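Local coordinates for lipid II:glycine glycyltransferase (Staphylococcus aureus, PDB 6SNR), which probably adds the first glycine of the pentaglycine bridge to the lysine of membrane-bound lipid II, using glycyl-tRNA as donor, at residues A[30-35]-A[218-223]; A[78-83]-A[105-110]; A[121-126]-A[383-388]; A[214-219]-A[306-311]; A[339-344]-A[352-357]. All coordinates share one frame; numbering follows the deposited sequence.

How the contacts relate
Contact 2 lies at the mixed sheet of strands 68-78, 102-107 and 388-391. Contacts 4 and 5 lie at the other, with strands 302-312 and 351-356. Contact 1 brings together helices of the two parts, and contact 3 uses the link from one sheet to the other. Contacts 2 and 3 have centres 7 Å apart, tied by a probable backbone hydrogen bond from Ile107 N to Phe388 O (2.8 Å). The centres of contacts 4 and 5 are 13 Å apart, and Leu309 packs on Tyr352 between them. Contact 1 adjoins contact 4 through the shared helix 210-220, with centres 9 Å apart. Contacts 3 and 4 are the farthest pair, with centres 30 Å apart.

Contact 1 (A[30-35]-A[218-223]); sequences AETKKL and DALHED
Helix 27-33 and helix 210-220 approach most closely at Glu31 and Ala219, whose CA atoms are 6.6 Å apart. The closest touch is between two methyls. Ala219 points its CB at helix 27-33, and this methyl meets Thr32 CG2 at 3.8 Å. The torsion of Thr32 (chi1 78°) sets OG1 between the backbone N and the carbonyl carbon, and leaves CG2 to make the touch. OG1 is hydrogen-bonded to the backbone O of Trp29, one turn back in the same helix. On one flank Leu220 CD1 approaches Thr32 CG2 more loosely, at 4.4 Å. On the exposed flank Glu31 CB lies 4.3 Å from Ala219 CB. From there the glutamate chain turns off, and its OE1 forms a salt bridge with Lys34 NZ at 3.0 Å. The bond comes on the syn side of the carboxylate, 30° out of its plane. Nearby, Lys28 forms salt bridges with Glu222 and Asp223, and Asn215 donates to the backbone O of Thr32. This is a helix-helix contact between the two parts of the FemABX fold: Ala30 of helix 27-33 packs on strand 50-61 of one mixed sheet, and helix 210-220 packs on the other sheet.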
# COMPACT_ATOMS: atom_id res chain seq x y z
N ALA A 30 -7.86 -14.69 -3.83
CA ALA A 30 -9.15 -15.38 -4.09
C ALA A 30 -9.80 -15.89 -2.84
O ALA A 30 -11.02 -15.78 -2.68
CB ALA A 30 -8.97 -16.49 -5.11
N GLU A 31 -9.00 -16.36 -1.87
CA GLU A 31 -9.59 -16.79 -0.62
C GLU A 31 -10.37 -15.68 0.05
O GLU A 31 -11.43 -15.93 0.61
CB GLU A 31 -8.53 -17.34 0.36
CG GLU A 31 -7.90 -18.63 -0.09
CD GLU A 31 -8.79 -19.84 0.11
OE1 GLU A 31 -9.77 -19.77 0.87
OE2 GLU A 31 -8.48 -20.86 -0.53
N THR A 32 -9.88 -14.43 -0.03
CA THR A 32 -10.55 -13.30 0.62
C THR A 32 -11.88 -12.94 -0.02
O THR A 32 -12.74 -12.34 0.59
CB THR A 32 -9.69 -12.01 0.66
OG1 THR A 32 -9.72 -11.37 -0.63
CG2 THR A 32 -8.30 -12.27 1.08
N LYS A 33 -12.04 -13.32 -1.28
CA LYS A 33 -13.25 -12.95 -1.99
C LYS A 33 -14.39 -13.96 -1.81
O LYS A 33 -15.52 -13.69 -2.25
CB LYS A 33 -12.93 -12.74 -3.46
CG LYS A 33 -11.96 -11.58 -3.70
CD LYS A 33 -12.59 -10.23 -3.38
CE LYS A 33 -11.63 -9.08 -3.66
NZ LYS A 33 -12.30 -7.76 -3.49
N LYS A 34 -14.12 -15.08 -1.16
CA LYS A 34 -15.18 -16.04 -0.87
C LYS A 34 -16.28 -15.36 -0.06
O LYS A 34 -17.45 -15.63 -0.27
CB LYS A 34 -14.65 -17.29 -0.15
CG LYS A 34 -13.78 -18.20 -1.00
CD LYS A 34 -13.21 -19.33 -0.14
CE LYS A 34 -12.48 -20.37 -0.97
NZ LYS A 34 -12.00 -21.49 -0.10
N LEU A 35 -15.89 -14.48 0.84
CA LEU A 35 -16.80 -13.85 1.79
C LEU A 35 -17.84 -13.00 1.08
O LEU A 35 -18.94 -12.79 1.62
CB LEU A 35 -16.00 -12.99 2.79
CG LEU A 35 -16.72 -12.46 4.02
CD1 LEU A 35 -17.12 -13.61 4.92
CD2 LEU A 35 -15.82 -11.49 4.78
N ASP A 218 -5.60 -12.66 7.36
CA ASP A 218 -5.43 -14.07 7.65
C ASP A 218 -5.08 -14.91 6.42
O ASP A 218 -4.43 -15.94 6.54
CB ASP A 218 -6.73 -14.64 8.23
CG ASP A 218 -7.04 -14.16 9.65
OD1 ASP A 218 -6.17 -13.57 10.32
OD2 ASP A 218 -8.20 -14.37 10.07
N ALA A 219 -5.55 -14.51 5.24
CA ALA A 219 -5.20 -15.26 4.03
C ALA A 219 -3.75 -15.08 3.63
O ALA A 219 -3.06 -16.02 3.23
CB ALA A 219 -6.10 -14.83 2.88
N LEU A 220 -3.30 -13.84 3.68
CA LEU A 220 -2.03 -13.47 3.10
C LEU A 220 -0.83 -13.33 4.08
O LEU A 220 0.29 -13.41 3.65
CB LEU A 220 -2.26 -12.18 2.32
CG LEU A 220 -3.09 -12.38 1.02
CD1 LEU A 220 -4.03 -11.20 0.85
CD2 LEU A 220 -2.16 -12.49 -0.16
N HIS A 221 -1.11 -13.08 5.34
CA HIS A 221 -0.03 -12.83 6.32
C HIS A 221 0.94 -14.01 6.52
O HIS A 221 2.17 -13.84 6.56
CB HIS A 221 -0.57 -12.39 7.65
CG HIS A 221 0.50 -12.23 8.69
ND1 HIS A 221 1.51 -11.30 8.58
CD2 HIS A 221 0.72 -12.89 9.85
CE1 HIS A 221 2.32 -11.40 9.63
NE2 HIS A 221 1.86 -12.37 10.41
N GLU A 222 0.35 -15.20 6.55
CA GLU A 222 1.12 -16.47 6.66
C GLU A 222 2.30 -16.54 5.68
O GLU A 222 3.39 -16.96 6.03
CB GLU A 222 0.14 -17.63 6.37
CG GLU A 222 0.53 -18.97 6.96
CD GLU A 222 -0.12 -20.15 6.27
OE1 GLU A 222 -0.73 -20.02 5.17
OE2 GLU A 222 0.01 -21.25 6.83
N ASP A 223 2.07 -16.12 4.43
CA ASP A 223 3.06 -16.07 3.37
C ASP A 223 3.95 -14.82 3.32
O ASP A 223 4.82 -14.68 2.44
CB ASP A 223 2.34 -16.22 2.00
CG ASP A 223 1.54 -17.48 1.91
OD1 ASP A 223 2.02 -18.61 2.26
OD2 ASP A 223 0.37 -17.38 1.51

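Contact 2 (A[78-83]-A[105-110]); sequences VDYSNK and IKIDPD
Tyr80 reaches from the loop after strand 68-78 to Pro109, just past strand 102-107. Helix 83-99 joins these two parallel neighbours in the sheet, as the crossover of a beta-alpha-beta unit. Tyr80 CB points toward the 105-110 segment, and the ring follows with CG beside the backbone N (chi1 -77°). At the base of Tyr80, Asp79 OD1 accepts from Ser81 N in an Asx turn. Toward the outer rim of the ring, near CE1 and CZ, Val78 CG1 lies 3.8 Å above the plane of one face. On the proline side, CE1 meets Pro109 CB at 3.8 Å. CZ then comes to 3.6 Å from Pro109 CG, which approaches the tyrosine ring at a slant. Beyond the ring, OH passes close to Pro109 and is hydrogen-bonded to the backbone O of Phe76, so this buried polar atom is satisfied. At the tip, Tyr80 OH sits 3.3 Å from Pro109 CB and 4.4 Å from Ile107 CD1.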
# COMPACT_ATOMS: atom_id res chain seq x y z
N VAL A 78 0.41 -12.59 -18.26
CA VAL A 78 1.03 -13.01 -19.52
C VAL A 78 1.71 -11.80 -20.16
O VAL A 78 1.34 -10.69 -19.91
CB VAL A 78 0.00 -13.65 -20.48
CG1 VAL A 78 -1.01 -12.66 -21.05
CG2 VAL A 78 0.71 -14.40 -21.59
N ASP A 79 2.72 -12.07 -20.98
CA ASP A 79 3.28 -11.07 -21.90
C ASP A 79 2.26 -10.87 -23.03
O ASP A 79 2.01 -11.80 -23.80
CB ASP A 79 4.65 -11.56 -22.37
CG ASP A 79 5.32 -10.63 -23.37
OD1 ASP A 79 4.72 -9.62 -23.81
OD2 ASP A 79 6.49 -10.94 -23.73
N TYR A 80 1.67 -9.67 -23.12
CA TYR A 80 0.59 -9.35 -24.07
C TYR A 80 1.12 -9.27 -25.51
O TYR A 80 0.32 -9.24 -26.44
CB TYR A 80 -0.22 -8.10 -23.65
CG TYR A 80 -1.18 -8.44 -22.54
CD1 TYR A 80 -0.74 -8.54 -21.21
CD2 TYR A 80 -2.51 -8.77 -22.80
CE1 TYR A 80 -1.60 -8.94 -20.19
CE2 TYR A 80 -3.37 -9.17 -21.80
CZ TYR A 80 -2.92 -9.25 -20.49
OH TYR A 80 -3.80 -9.68 -19.54
N SER A 81 2.45 -9.27 -25.66
CA SER A 81 3.06 -9.48 -26.97
C SER A 81 3.23 -10.95 -27.39
O SER A 81 3.63 -11.22 -28.54
CB SER A 81 4.42 -8.79 -27.03
OG SER A 81 4.29 -7.44 -26.63
N ASN A 82 2.93 -11.90 -26.50
CA ASN A 82 2.99 -13.32 -26.82
C ASN A 82 1.60 -13.74 -27.30
O ASN A 82 0.74 -14.14 -26.51
CB ASN A 82 3.43 -14.10 -25.59
CG ASN A 82 3.65 -15.57 -25.85
OD1 ASN A 82 3.08 -16.14 -26.78
ND2 ASN A 82 4.44 -16.21 -24.97
N LYS A 83 1.36 -13.63 -28.61
CA LYS A 83 0.06 -13.92 -29.17
C LYS A 83 -0.43 -15.36 -28.91
O LYS A 83 -1.62 -15.56 -28.67
CB LYS A 83 0.05 -13.68 -30.69
CG LYS A 83 0.22 -12.23 -31.11
CD LYS A 83 -0.01 -12.09 -32.61
CE LYS A 83 0.08 -10.65 -33.07
NZ LYS A 83 1.46 -10.10 -32.96
N ILE A 105 -16.28 -12.26 -20.00
CA ILE A 105 -14.96 -12.42 -19.37
C ILE A 105 -14.34 -11.02 -19.35
O ILE A 105 -14.05 -10.44 -20.38
CB ILE A 105 -14.04 -13.35 -20.17
CG1 ILE A 105 -14.62 -14.77 -20.19
CG2 ILE A 105 -12.62 -13.34 -19.58
CD1 ILE A 105 -14.01 -15.59 -21.29
N LYS A 106 -14.13 -10.53 -18.14
CA LYS A 106 -13.65 -9.16 -17.92
C LYS A 106 -12.21 -9.23 -17.44
O LYS A 106 -11.93 -9.91 -16.43
CB LYS A 106 -14.52 -8.49 -16.86
CG LYS A 106 -14.08 -7.03 -16.49
CD LYS A 106 -14.99 -6.44 -15.47
CE LYS A 106 -16.41 -6.28 -15.96
NZ LYS A 106 -16.54 -5.35 -17.12
N ILE A 107 -11.33 -8.45 -18.10
CA ILE A 107 -9.93 -8.42 -17.66
C ILE A 107 -9.45 -6.97 -17.50
O ILE A 107 -10.08 -6.03 -18.02
CB ILE A 107 -8.99 -9.13 -18.64
CG1 ILE A 107 -8.87 -8.32 -19.96
CG2 ILE A 107 -9.42 -10.57 -18.95
CD1 ILE A 107 -7.85 -8.84 -20.90
N ASP A 108 -8.37 -6.79 -16.73
CA ASP A 108 -7.87 -5.44 -16.39
C ASP A 108 -6.39 -5.52 -15.95
O ASP A 108 -6.06 -5.17 -14.81
CB ASP A 108 -8.78 -4.68 -15.38
CG ASP A 108 -9.11 -5.41 -14.11
OD1 ASP A 108 -8.73 -6.59 -13.93
OD2 ASP A 108 -9.82 -4.88 -13.27
N PRO A 109 -5.51 -5.98 -16.83
CA PRO A 109 -4.16 -6.28 -16.41
C PRO A 109 -3.38 -5.00 -16.07
O PRO A 109 -3.72 -3.92 -16.54
CB PRO A 109 -3.57 -6.98 -17.61
CG PRO A 109 -4.32 -6.42 -18.79
CD PRO A 109 -5.71 -6.25 -18.26
N ASP A 110 -2.35 -5.14 -15.25
CA ASP A 110 -1.50 -4.00 -14.90
C ASP A 110 -0.46 -3.79 -16.00
O ASP A 110 0.69 -4.23 -15.87
CB ASP A 110 -0.83 -4.25 -13.57
CG ASP A 110 -0.05 -3.05 -13.04
OD1 ASP A 110 -0.06 -1.93 -13.64
OD2 ASP A 110 0.62 -3.28 -12.02

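Contact 3 (A[121-126]-A[383-388]); sequences QNLKAL and EKIGEF
Leu123 of helix 117-125 rests one methyl on the ring of Phe388, and this CH-pi contact carries most of the interface. Leu123 CD1 stands 3.8 Å from the centroid of the Phe388 ring, on the ring normal. All six ring carbons are therefore at nearly the same distance, with CD1 of Phe388 at 4.0 Å from CD1 of Leu123. The two side chains cross at about a right angle. In Phe388 the ring is set beside the backbone N (chi1 -59°), and one face is turned to the helix.

The other apolar contact is looser. The same methyl, Leu123 CD1, lies 4.5 Å from Ile385 CD1, so a single leucine branch serves both partners. Ile385 and Phe388 both point toward the helix. Ile107 of strand 102-107 touches both Leu123 and Phe388, and Phe128 does the same.

In the fold, helix 117-125 packs here against the link from strand 380-383 of one sheet to strand 388-391 of the other. Gly386 in this link has a positive phi (108°), a backbone shape that favours glycine.

Polar interactions lie outside the pair of segments. Phe388 is joined to Ile107 by backbone hydrogen bonding between neighbouring strands. On the helix side, Asn122 ND2 donates to the backbone O of Tyr80.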
# COMPACT_ATOMS: atom_id res chain seq x y z
N GLN A 121 -3.77 -3.81 -29.22
CA GLN A 121 -3.96 -4.32 -30.60
C GLN A 121 -4.43 -5.76 -30.56
O GLN A 121 -5.43 -6.16 -31.23
CB GLN A 121 -2.67 -4.19 -31.41
CG GLN A 121 -2.37 -2.73 -31.78
CD GLN A 121 -1.24 -2.55 -32.79
OE1 GLN A 121 -0.64 -3.51 -33.27
NE2 GLN A 121 -0.96 -1.30 -33.14
N ASN A 122 -3.75 -6.55 -29.73
CA ASN A 122 -3.93 -7.99 -29.70
C ASN A 122 -5.24 -8.35 -29.02
O ASN A 122 -5.92 -9.31 -29.43
CB ASN A 122 -2.73 -8.70 -29.01
CG ASN A 122 -1.43 -8.66 -29.84
OD1 ASN A 122 -1.43 -8.37 -31.06
ND2 ASN A 122 -0.31 -8.92 -29.18
N LEU A 123 -5.61 -7.59 -27.99
CA LEU A 123 -6.92 -7.79 -27.36
C LEU A 123 -8.07 -7.42 -28.31
O LEU A 123 -9.07 -8.12 -28.39
CB LEU A 123 -7.02 -7.03 -26.02
CG LEU A 123 -6.12 -7.57 -24.89
CD1 LEU A 123 -6.09 -6.58 -23.75
CD2 LEU A 123 -6.63 -8.93 -24.41
N LYS A 124 -7.89 -6.32 -29.03
CA LYS A 124 -8.87 -5.89 -30.02
C LYS A 124 -9.08 -6.97 -31.09
O LYS A 124 -10.20 -7.30 -31.40
CB LYS A 124 -8.48 -4.55 -30.63
CG LYS A 124 -9.54 -4.00 -31.55
CD LYS A 124 -9.12 -2.69 -32.19
CE LYS A 124 -10.33 -2.02 -32.84
NZ LYS A 124 -9.92 -0.76 -33.52
N ALA A 125 -7.99 -7.52 -31.59
CA ALA A 125 -8.04 -8.58 -32.60
C ALA A 125 -8.73 -9.85 -32.13
O ALA A 125 -9.39 -10.54 -32.92
CB ALA A 125 -6.63 -8.88 -33.09
N LEU A 126 -8.62 -10.15 -30.84
CA LEU A 126 -9.30 -11.30 -30.27
C LEU A 126 -10.78 -11.08 -29.92
O LEU A 126 -11.44 -11.99 -29.46
CB LEU A 126 -8.54 -11.77 -29.00
CG LEU A 126 -7.17 -12.42 -29.21
CD1 LEU A 126 -6.43 -12.54 -27.89
CD2 LEU A 126 -7.32 -13.79 -29.85
N GLU A 383 -0.52 5.00 -15.48
CA GLU A 383 -1.77 4.98 -16.22
C GLU A 383 -1.85 3.65 -16.96
O GLU A 383 -0.96 3.35 -17.74
CB GLU A 383 -1.80 6.09 -17.28
N LYS A 384 -2.89 2.87 -16.66
CA LYS A 384 -3.04 1.52 -17.16
C LYS A 384 -3.93 1.51 -18.40
O LYS A 384 -4.68 2.46 -18.66
CB LYS A 384 -3.67 0.64 -16.08
CG LYS A 384 -2.77 0.26 -14.89
CD LYS A 384 -2.06 1.30 -14.11
CE LYS A 384 -1.78 0.84 -12.66
NZ LYS A 384 -0.45 0.26 -12.45
N ILE A 385 -3.85 0.43 -19.16
CA ILE A 385 -4.65 0.35 -20.40
C ILE A 385 -6.14 0.25 -20.12
O ILE A 385 -6.96 0.64 -20.97
CB ILE A 385 -4.15 -0.81 -21.29
CG1 ILE A 385 -4.12 -2.16 -20.57
CG2 ILE A 385 -2.77 -0.47 -21.81
CD1 ILE A 385 -3.93 -3.35 -21.53
N GLY A 386 -6.54 -0.27 -18.94
CA GLY A 386 -7.92 -0.31 -18.55
C GLY A 386 -8.58 -1.68 -18.57
O GLY A 386 -7.93 -2.68 -18.38
N GLU A 387 -9.89 -1.66 -18.75
CA GLU A 387 -10.78 -2.79 -18.58
C GLU A 387 -11.30 -3.23 -19.93
O GLU A 387 -11.68 -2.39 -20.76
CB GLU A 387 -11.92 -2.42 -17.63
CG GLU A 387 -12.80 -3.58 -17.22
CD GLU A 387 -13.78 -3.15 -16.17
OE1 GLU A 387 -13.37 -2.91 -15.00
OE2 GLU A 387 -14.97 -3.07 -16.46
N PHE A 388 -11.33 -4.55 -20.17
CA PHE A 388 -11.75 -5.12 -21.44
C PHE A 388 -12.70 -6.29 -21.18
O PHE A 388 -12.49 -7.07 -20.25
CB PHE A 388 -10.55 -5.70 -22.20
CG PHE A 388 -9.45 -4.70 -22.49
CD1 PHE A 388 -8.55 -4.33 -21.52
CD2 PHE A 388 -9.31 -4.14 -23.77
CE1 PHE A 388 -7.58 -3.40 -21.77
CE2 PHE A 388 -8.30 -3.22 -24.03
CZ PHE A 388 -7.45 -2.85 -23.02

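Contact 4 (A[214-219]-A[306-311]); sequences ENIYDA and GALLMF
Leu308 of strand 302-312 points at helix 210-220 and fits its two branches against Ile216 and Tyr217. This is a helix laid on one face of a mixed beta-sheet, in the half of the FemABX fold that holds strands 226-233 and 315-323. The tight part is between methyls. Leu308 CD1 meets Ile216 CD1 at 3.9 Å. Ile216 has CG1 between its backbone N and carbonyl carbon (chi1 56°), and from there CD1 extends to the strand. The second branch is a little looser, with Leu308 CD2 at 4.1 Å from Tyr217 CD1. The leucine comes to the tyrosine ring obliquely. Leu189 and Phe192 of helix 189-202 also touch Leu308, and Leu228 of strand 226-233 packs on both Leu308 and Tyr217. The Tyr217 ring is also stacked with that of His221, one turn on.

The other side of the helix is more open and polar. Asp218 is exposed there and forms a salt bridge with Arg186. The same aspartate links this open side to the buried tyrosine: Asp218 OD1 lies at the edge of the Tyr217 ring, in its plane.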
# COMPACT_ATOMS: atom_id res chain seq x y z
N GLU A 214 -9.59 -8.71 9.16
CA GLU A 214 -9.12 -10.03 9.50
C GLU A 214 -9.18 -10.98 8.27
O GLU A 214 -8.28 -11.76 8.09
CB GLU A 214 -9.95 -10.57 10.67
CG GLU A 214 -9.46 -10.04 12.02
CD GLU A 214 -10.37 -10.40 13.18
OE1 GLU A 214 -11.56 -10.71 12.95
OE2 GLU A 214 -9.89 -10.33 14.32
N ASN A 215 -10.19 -10.83 7.46
CA ASN A 215 -10.39 -11.68 6.27
C ASN A 215 -9.24 -11.51 5.28
O ASN A 215 -8.65 -12.47 4.81
CB ASN A 215 -11.68 -11.26 5.60
CG ASN A 215 -11.99 -12.08 4.36
OD1 ASN A 215 -12.10 -13.30 4.44
ND2 ASN A 215 -12.17 -11.41 3.23
N ILE A 216 -8.86 -10.27 5.06
CA ILE A 216 -7.68 -10.02 4.21
C ILE A 216 -6.36 -10.47 4.88
O ILE A 216 -5.50 -11.19 4.32
CB ILE A 216 -7.67 -8.54 3.74
CG1 ILE A 216 -7.71 -7.53 4.88
CG2 ILE A 216 -8.87 -8.22 2.86
CD1 ILE A 216 -7.91 -6.10 4.43
N TYR A 217 -6.16 -10.08 6.13
CA TYR A 217 -4.93 -10.39 6.77
C TYR A 217 -4.61 -11.89 6.92
O TYR A 217 -3.48 -12.33 6.65
CB TYR A 217 -4.90 -9.65 8.13
CG TYR A 217 -3.61 -9.76 8.91
CD1 TYR A 217 -2.57 -8.83 8.73
CD2 TYR A 217 -3.42 -10.74 9.85
CE1 TYR A 217 -1.39 -8.93 9.45
CE2 TYR A 217 -2.24 -10.84 10.59
CZ TYR A 217 -1.22 -9.92 10.40
OH TYR A 217 -0.05 -9.99 11.14
N ASP A 218 -5.60 -12.66 7.36
CA ASP A 218 -5.43 -14.07 7.65
C ASP A 218 -5.08 -14.91 6.42
O ASP A 218 -4.43 -15.94 6.54
CB ASP A 218 -6.73 -14.64 8.23
CG ASP A 218 -7.04 -14.16 9.65
OD1 ASP A 218 -6.17 -13.57 10.32
OD2 ASP A 218 -8.20 -14.37 10.07
N ALA A 219 -5.55 -14.51 5.24
CA ALA A 219 -5.20 -15.26 4.03
C ALA A 219 -3.75 -15.08 3.63
O ALA A 219 -3.06 -16.02 3.23
CB ALA A 219 -6.10 -14.83 2.88
N GLY A 306 -1.89 3.52 11.91
CA GLY A 306 -1.68 2.13 11.51
C GLY A 306 -1.96 1.97 10.03
O GLY A 306 -2.60 2.84 9.39
N ALA A 307 -1.42 0.88 9.46
CA ALA A 307 -1.63 0.60 8.06
C ALA A 307 -1.40 -0.86 7.72
O ALA A 307 -0.66 -1.57 8.39
CB ALA A 307 -0.68 1.45 7.25
N LEU A 308 -2.05 -1.28 6.63
CA LEU A 308 -1.84 -2.60 6.05
C LEU A 308 -1.04 -2.51 4.75
O LEU A 308 -1.39 -1.72 3.87
CB LEU A 308 -3.20 -3.21 5.81
CG LEU A 308 -4.00 -3.74 7.00
CD1 LEU A 308 -5.44 -4.09 6.60
CD2 LEU A 308 -3.33 -4.95 7.61
N LEU A 309 0.03 -3.32 4.66
CA LEU A 309 0.99 -3.35 3.56
C LEU A 309 0.94 -4.75 2.95
O LEU A 309 1.07 -5.73 3.67
CB LEU A 309 2.41 -3.11 4.08
CG LEU A 309 3.56 -3.09 3.10
CD1 LEU A 309 3.40 -1.93 2.14
CD2 LEU A 309 4.92 -3.06 3.82
N MET A 310 0.66 -4.84 1.65
CA MET A 310 0.58 -6.13 0.94
C MET A 310 1.70 -6.31 -0.01
O MET A 310 2.35 -5.34 -0.42
CB MET A 310 -0.74 -6.21 0.12
CG MET A 310 -1.97 -5.74 0.80
SD MET A 310 -2.28 -6.43 2.42
CE MET A 310 -2.13 -5.00 3.39
N PHE A 311 1.96 -7.55 -0.47
CA PHE A 311 3.02 -7.82 -1.42
C PHE A 311 2.58 -8.83 -2.48
O PHE A 311 1.79 -9.75 -2.19
CB PHE A 311 4.24 -8.46 -0.78
CG PHE A 311 4.95 -7.56 0.20
CD1 PHE A 311 4.58 -7.50 1.52
CD2 PHE A 311 5.96 -6.77 -0.26
CE1 PHE A 311 5.26 -6.64 2.42
CE2 PHE A 311 6.64 -5.93 0.60
CZ PHE A 311 6.28 -5.85 1.93

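Contact 5 (A[339-344]-A[352-357]); sequences TMMKYA and YDFGGT
Met341 and Tyr352 meet because their first torsions aim them at each other. Met341 has CG beside its backbone N (chi1 -71°) and is extended beyond it. Tyr352 has CG anti to its backbone N (chi1 -178°), which carries the ring to the helix. Met341 CG then stands 3.6 Å from the Tyr352 ring centroid, 4° off the normal: a CH-pi contact. Met341 SD follows at 4.8 Å from that centroid, above the same face, as a more distant Met-aromatic contact. Farther on, Met341 CE reaches the edge of the Phe354 ring, 3.7 Å from CZ. Ala344 CB lies at the edge of the tyrosine, 4.3 Å from Tyr352 CD2. Met340, bent at its end, puts CE 3.4 Å from Tyr352 OH, and this hydroxyl is hydrogen-bonded to Gln337. Strand 351-356 lies between strands 315-323 and 146-151 in the sheet. With strand 315-323 and helix 332-347 it forms a beta-alpha-beta unit, and the helix packs on Ala307, Leu309 and Phe311 of strand 302-312.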
# COMPACT_ATOMS: atom_id res chain seq x y z
N THR A 339 8.96 4.23 7.04
CA THR A 339 9.31 2.93 7.64
C THR A 339 8.80 1.77 6.75
O THR A 339 9.54 0.80 6.52
CB THR A 339 8.79 2.80 9.07
OG1 THR A 339 9.36 3.87 9.87
CG2 THR A 339 9.22 1.52 9.64
N MET A 340 7.57 1.91 6.25
CA MET A 340 6.94 0.83 5.47
C MET A 340 7.62 0.69 4.12
O MET A 340 7.81 -0.44 3.63
CB MET A 340 5.41 1.04 5.31
CG MET A 340 4.65 0.77 6.60
SD MET A 340 2.87 0.79 6.42
CE MET A 340 2.61 2.42 5.81
N MET A 341 8.04 1.80 3.54
CA MET A 341 8.76 1.75 2.28
C MET A 341 10.07 1.03 2.47
O MET A 341 10.45 0.18 1.66
CB MET A 341 9.00 3.12 1.72
CG MET A 341 7.76 3.81 1.18
SD MET A 341 8.20 5.51 0.69
CE MET A 341 6.62 6.16 0.17
N LYS A 342 10.79 1.35 3.55
CA LYS A 342 12.05 0.67 3.83
C LYS A 342 11.85 -0.83 4.08
O LYS A 342 12.63 -1.62 3.54
CB LYS A 342 12.81 1.36 4.98
CG LYS A 342 13.34 2.74 4.60
CD LYS A 342 14.14 3.35 5.76
CE LYS A 342 13.39 3.24 7.09
NZ LYS A 342 14.10 3.89 8.24
N TYR A 343 10.82 -1.21 4.84
CA TYR A 343 10.50 -2.60 5.12
C TYR A 343 10.19 -3.31 3.80
O TYR A 343 10.65 -4.43 3.57
CB TYR A 343 9.26 -2.74 6.04
CG TYR A 343 8.87 -4.17 6.28
CD1 TYR A 343 8.02 -4.84 5.42
CD2 TYR A 343 9.39 -4.88 7.34
CE1 TYR A 343 7.70 -6.16 5.63
CE2 TYR A 343 9.07 -6.20 7.56
CZ TYR A 343 8.19 -6.84 6.72
OH TYR A 343 7.85 -8.16 6.91
N ALA A 344 9.43 -2.66 2.96
CA ALA A 344 9.02 -3.25 1.69
C ALA A 344 10.27 -3.52 0.83
O ALA A 344 10.43 -4.61 0.26
CB ALA A 344 8.03 -2.34 0.95
N TYR A 352 6.27 0.68 -4.56
CA TYR A 352 5.38 0.88 -3.41
C TYR A 352 4.18 1.68 -3.93
O TYR A 352 4.28 2.84 -4.34
CB TYR A 352 6.13 1.63 -2.32
CG TYR A 352 5.40 1.88 -1.03
CD1 TYR A 352 4.61 3.03 -0.85
CD2 TYR A 352 5.56 1.04 0.04
CE1 TYR A 352 3.97 3.28 0.35
CE2 TYR A 352 4.93 1.27 1.24
CZ TYR A 352 4.15 2.40 1.40
OH TYR A 352 3.52 2.64 2.59
N ASP A 353 3.04 1.00 -4.05
CA ASP A 353 1.86 1.49 -4.74
C ASP A 353 0.85 2.05 -3.74
O ASP A 353 0.28 1.33 -2.90
CB ASP A 353 1.29 0.30 -5.56
CG ASP A 353 0.19 0.69 -6.49
OD1 ASP A 353 -0.43 1.76 -6.35
OD2 ASP A 353 -0.10 -0.16 -7.36
N PHE A 354 0.59 3.36 -3.83
CA PHE A 354 -0.40 4.01 -2.98
C PHE A 354 -1.84 3.85 -3.44
O PHE A 354 -2.75 4.40 -2.82
CB PHE A 354 -0.11 5.51 -2.92
CG PHE A 354 0.99 5.89 -1.98
CD1 PHE A 354 2.30 5.93 -2.41
CD2 PHE A 354 0.70 6.36 -0.70
CE1 PHE A 354 3.32 6.31 -1.56
CE2 PHE A 354 1.74 6.77 0.16
CZ PHE A 354 3.03 6.75 -0.27
N GLY A 355 -2.05 3.17 -4.57
CA GLY A 355 -3.37 2.94 -5.12
C GLY A 355 -3.91 4.10 -5.94
O GLY A 355 -3.16 4.96 -6.39
N GLY A 356 -5.24 4.15 -6.06
CA GLY A 356 -5.88 4.93 -7.10
C GLY A 356 -5.85 6.44 -6.97
O GLY A 356 -5.81 6.99 -5.88
N THR A 357 -5.98 7.06 -8.13
CA THR A 357 -6.10 8.52 -8.24
C THR A 357 -6.72 8.87 -9.57
O THR A 357 -6.58 8.16 -10.53
CB THR A 357 -4.70 9.17 -8.08
OG1 THR A 357 -4.84 10.61 -7.93
CG2 THR A 357 -3.80 8.89 -9.24